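Local coordinates for pili retraction protein PilT (PDB 5FL3), which binds adenine nucleotides and probably hydrolyses ATP to drive the retraction of pili, at residues Asp26-Ala31 and Gly102-Val107; Ala33-Arg38 and Arg49-Lys54. All blocks are in the same frame, centred on the assembly; numbering follows the deposited sequence.

Contact 1 (Asp26-Ala31 and Gly102-Val107); sequences DIHLQA and GLVMRV
His28 and Val104 lie side by side on one face of the sheet and point the same way. With Val104 CG1 anti to the backbone N (chi1 178°), that methyl sits over one face of the imidazole, 4.3 Å from the ring centroid and nearer its rim, a CH-pi contact; CG2 meets His28 CD2 at 3.9 Å. The beta-branched valine suits an extended strand and sets one methyl over the imidazole face. Beside them the bend at chi2 (-68°) brings Gln30 CD toward Gly102, a residue without a side chain. The two segments are adjacent antiparallel strands of the six-stranded N-terminal sheet. In the hydrogen-bonded pair Ile27-Met105, Ile27 N to Met105 O and Met105 N to Ile27 O are both 2.8 Å and nearly straight. Apolar chains suit the other, buried face: Leu29 CB meets Leu103 CB at 3.8 Å, both residues packing on Ile59 of helix 53-63, and Ile27 CB meets Met105 CB at 4.1 Å, both on Leu16 of helix 11-21. Asp26 and Arg106 form a non-hydrogen-bonded pair, their charged atoms not in contact; Arg106 NH1 instead makes a salt bridge with Glu173 and a hydrogen bond to Ile172 O.

Contact 2 (Ala33-Arg38 and Arg49-Lys54); sequences APPTVR and RPLTPK
Leu51 turns its isobutyl group onto Pro35, the tight part of this contact. Its CG is anti to the carbonyl carbon, beside the backbone N (chi1 -61°), and stands 3.7 Å from Pro35 CD, while CD2 reaches Pro35 CG at 3.8 Å; the two side chains cross obliquely. A branched leucine can meet a compact, rigid pyrrolidine ring with both methyls, and both residues are buried. The same leucine is held through its backbone: Leu51 N donates to Ala33 O at 2.6 Å, with the donor above the carbonyl plane, 44° out of it. Pro50 CA adds a CA-H...O contact to this oxygen, and Pro34 CA makes another to Arg49 O at 3.3 Å. The prolines cannot donate an amide hydrogen here, which suits an irregular linkage of two loops better than a regular ladder. Toward solvent the contact thins. Arg49 is exposed and its CB points away from the partner, so it contributes mainly its carbonyl; Pro50, also exposed, still brings CB to 4.1 Å from Ala33 N. Thr36 OG1 donates to Pro34 O at 2.8 Å, a bond from the first residue of strand 36-39 back to the loop before it. Leu51 precedes Thr52, the N-cap of helix 53-63, while Pro35 packs on Met15 of helix 11-21, and Pro35 and Leu51 both touch Leu29 of strand 26-30.

In the fold
Contact 1 joins two strands inside the antiparallel sheet, and contact 2 ties the loop entering the neighbouring strand 36-39 to the loop entering helix 53-63. The second is nested in the chain between the halves of the first. They meet at strand 26-30: His28 N probably hydrogen-bonds to Thr36 O, and Leu29 CD2 packs on Pro35 CB. Half of the touching residues of contact 1 are buried and none is fully exposed, and it relies on a regular backbone ladder; contact 2 has a single backbone bond, with Pro35 and Leu51 buried beside the exposed Arg49 and Pro50. The side chain of Asp26 comes within about 6 Å of the bound ADP, whereas contact 2 lies apart from the nucleotide pocket.

Contact 1 (Asp26-Ala31 and Gly102-Val107)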
# COMPACT_ATOMS: atom_id res chain seq x y z
N ASP A 26 -5.69 2.02 13.43
CA ASP A 26 -5.81 3.45 13.71
C ASP A 26 -6.67 3.66 14.94
O ASP A 26 -7.70 2.98 15.13
CB ASP A 26 -6.43 4.20 12.52
CG ASP A 26 -5.66 3.99 11.22
OD1 ASP A 26 -5.96 3.03 10.46
OD2 ASP A 26 -4.75 4.81 10.95
N ILE A 27 -6.25 4.60 15.78
CA ILE A 27 -7.00 4.98 16.97
C ILE A 27 -7.42 6.45 16.89
O ILE A 27 -6.60 7.36 16.73
CB ILE A 27 -6.17 4.75 18.25
CG1 ILE A 27 -5.80 3.27 18.39
CG2 ILE A 27 -6.94 5.22 19.48
CD1 ILE A 27 -4.66 3.03 19.33
N HIS A 28 -8.73 6.66 16.99
CA HIS A 28 -9.30 8.00 17.00
C HIS A 28 -9.79 8.40 18.39
O HIS A 28 -10.65 7.74 18.97
CB HIS A 28 -10.43 8.08 15.98
CG HIS A 28 -9.97 7.98 14.55
ND1 HIS A 28 -9.47 6.82 14.01
CD2 HIS A 28 -9.91 8.91 13.57
CE1 HIS A 28 -9.14 7.03 12.75
NE2 HIS A 28 -9.40 8.29 12.46
N LEU A 29 -9.21 9.47 18.93
CA LEU A 29 -9.61 10.06 20.21
C LEU A 29 -10.15 11.49 20.01
O LEU A 29 -9.37 12.45 19.87
CB LEU A 29 -8.42 10.03 21.18
CG LEU A 29 -7.91 8.60 21.43
CD1 LEU A 29 -6.78 8.52 22.44
CD2 LEU A 29 -9.08 7.70 21.87
N GLN A 30 -11.47 11.61 19.98
CA GLN A 30 -12.13 12.87 19.65
C GLN A 30 -13.23 13.19 20.66
O GLN A 30 -14.02 12.32 21.02
CB GLN A 30 -12.74 12.81 18.25
CG GLN A 30 -11.77 12.59 17.11
CD GLN A 30 -10.85 13.78 16.88
OE1 GLN A 30 -10.96 14.82 17.54
NE2 GLN A 30 -9.92 13.64 15.95
N ALA A 31 -13.31 14.45 21.08
CA ALA A 31 -14.34 14.87 22.03
C ALA A 31 -15.75 14.62 21.50
O ALA A 31 -16.06 14.94 20.35
CB ALA A 31 -14.16 16.35 22.41
N GLY A 102 -7.90 16.90 19.64
CA GLY A 102 -8.20 15.62 19.04
C GLY A 102 -6.91 14.84 18.88
O GLY A 102 -5.82 15.41 18.90
N LEU A 103 -7.03 13.54 18.71
CA LEU A 103 -5.85 12.70 18.63
C LEU A 103 -6.09 11.55 17.67
O LEU A 103 -7.09 10.84 17.76
CB LEU A 103 -5.50 12.18 20.02
CG LEU A 103 -4.04 11.88 20.37
CD1 LEU A 103 -3.20 13.10 20.11
CD2 LEU A 103 -3.92 11.42 21.83
N VAL A 104 -5.18 11.39 16.71
CA VAL A 104 -5.26 10.26 15.81
C VAL A 104 -3.94 9.53 15.86
O VAL A 104 -2.90 10.10 15.54
CB VAL A 104 -5.59 10.66 14.36
CG1 VAL A 104 -5.60 9.42 13.49
CG2 VAL A 104 -6.95 11.35 14.29
N MET A 105 -3.98 8.28 16.28
CA MET A 105 -2.79 7.48 16.45
C MET A 105 -2.75 6.36 15.42
O MET A 105 -3.73 5.61 15.30
CB MET A 105 -2.74 6.92 17.86
CG MET A 105 -3.08 7.96 18.89
SD MET A 105 -2.93 7.33 20.56
CE MET A 105 -1.23 6.74 20.56
N ARG A 106 -1.65 6.26 14.68
CA ARG A 106 -1.48 5.14 13.74
C ARG A 106 -0.46 4.12 14.26
O ARG A 106 0.64 4.48 14.69
CB ARG A 106 -1.04 5.65 12.37
CG ARG A 106 -0.79 4.56 11.35
CD ARG A 106 -0.40 5.16 10.01
NE ARG A 106 0.70 6.12 10.20
CZ ARG A 106 1.99 5.78 10.23
NH1 ARG A 106 2.35 4.51 10.08
NH2 ARG A 106 2.91 6.72 10.41
N VAL A 107 -0.81 2.84 14.22
CA VAL A 107 0.15 1.83 14.64
C VAL A 107 1.16 1.54 13.53
O VAL A 107 0.77 1.23 12.42
CB VAL A 107 -0.54 0.51 15.04
CG1 VAL A 107 0.51 -0.50 15.58
CG2 VAL A 107 -1.64 0.77 16.07

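Contact 2 (Ala33-Arg38 and Arg49-Lys54)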
# COMPACT_ATOMS: atom_id res chain seq x y z
N ALA A 33 -17.17 11.66 21.23
CA ALA A 33 -17.28 10.29 20.77
C ALA A 33 -16.56 9.37 21.74
O ALA A 33 -15.73 9.80 22.52
CB ALA A 33 -16.72 10.14 19.39
N PRO A 34 -16.90 8.09 21.72
CA PRO A 34 -16.07 7.21 22.53
C PRO A 34 -14.75 6.94 21.81
O PRO A 34 -14.66 7.20 20.60
CB PRO A 34 -16.92 5.95 22.65
CG PRO A 34 -17.67 5.92 21.34
CD PRO A 34 -17.96 7.36 21.00
N PRO A 35 -13.73 6.44 22.53
CA PRO A 35 -12.52 5.95 21.86
C PRO A 35 -12.90 5.01 20.72
O PRO A 35 -13.64 4.06 20.92
CB PRO A 35 -11.78 5.21 22.98
CG PRO A 35 -12.19 5.93 24.21
CD PRO A 35 -13.65 6.30 23.99
N THR A 36 -12.41 5.30 19.52
CA THR A 36 -12.87 4.63 18.31
C THR A 36 -11.69 4.02 17.58
O THR A 36 -10.64 4.66 17.42
CB THR A 36 -13.62 5.60 17.39
OG1 THR A 36 -14.83 6.03 18.05
CG2 THR A 36 -13.95 4.96 16.02
N VAL A 37 -11.84 2.77 17.15
CA VAL A 37 -10.72 2.16 16.46
C VAL A 37 -11.10 1.85 15.03
O VAL A 37 -12.27 1.63 14.70
CB VAL A 37 -10.24 0.88 17.17
CG1 VAL A 37 -9.80 1.19 18.60
CG2 VAL A 37 -11.34 -0.16 17.15
N ARG A 38 -10.09 1.86 14.18
CA ARG A 38 -10.22 1.34 12.84
C ARG A 38 -9.65 -0.09 12.83
O ARG A 38 -8.46 -0.28 13.09
CB ARG A 38 -9.52 2.27 11.86
CG ARG A 38 -9.35 1.75 10.48
CD ARG A 38 -9.08 2.89 9.54
NE ARG A 38 -10.27 3.16 8.76
CZ ARG A 38 -10.88 4.33 8.65
NH1 ARG A 38 -10.41 5.41 9.25
NH2 ARG A 38 -11.96 4.40 7.91
N ARG A 49 -18.70 5.29 26.43
CA ARG A 49 -18.78 6.66 26.91
C ARG A 49 -18.00 7.64 26.01
O ARG A 49 -16.83 7.42 25.70
CB ARG A 49 -18.24 6.74 28.34
CG ARG A 49 -18.75 5.63 29.27
CD ARG A 49 -20.17 5.90 29.74
NE ARG A 49 -20.31 7.21 30.38
CZ ARG A 49 -21.22 8.12 30.04
NH1 ARG A 49 -22.07 7.86 29.05
NH2 ARG A 49 -21.28 9.28 30.67
N PRO A 50 -18.67 8.72 25.58
CA PRO A 50 -18.05 9.84 24.87
C PRO A 50 -16.89 10.45 25.64
O PRO A 50 -17.05 10.74 26.82
CB PRO A 50 -19.19 10.84 24.74
CG PRO A 50 -20.41 10.01 24.72
CD PRO A 50 -20.14 8.80 25.57
N LEU A 51 -15.75 10.64 24.98
CA LEU A 51 -14.65 11.39 25.57
C LEU A 51 -15.04 12.86 25.73
O LEU A 51 -15.70 13.43 24.86
CB LEU A 51 -13.39 11.27 24.71
CG LEU A 51 -12.84 9.87 24.51
CD1 LEU A 51 -12.24 9.74 23.13
CD2 LEU A 51 -11.80 9.51 25.57
N THR A 52 -14.64 13.48 26.83
CA THR A 52 -14.85 14.91 27.01
C THR A 52 -13.61 15.64 26.56
O THR A 52 -12.52 15.04 26.50
CB THR A 52 -15.16 15.27 28.48
OG1 THR A 52 -14.00 15.01 29.28
CG2 THR A 52 -16.36 14.47 29.01
N PRO A 53 -13.74 16.94 26.24
CA PRO A 53 -12.55 17.72 25.92
C PRO A 53 -11.47 17.55 26.99
O PRO A 53 -10.28 17.34 26.67
CB PRO A 53 -13.07 19.16 25.90
CG PRO A 53 -14.51 19.02 25.53
CD PRO A 53 -14.99 17.69 26.02
N LYS A 54 -11.89 17.60 28.26
CA LYS A 54 -10.95 17.47 29.37
C LYS A 54 -10.19 16.15 29.29
O LYS A 54 -8.97 16.14 29.45
CB LYS A 54 -11.68 17.61 30.71
CG LYS A 54 -10.94 18.51 31.69
CD LYS A 54 -11.88 19.47 32.44
CE LYS A 54 -11.08 20.52 33.22
NZ LYS A 54 -11.93 21.50 33.97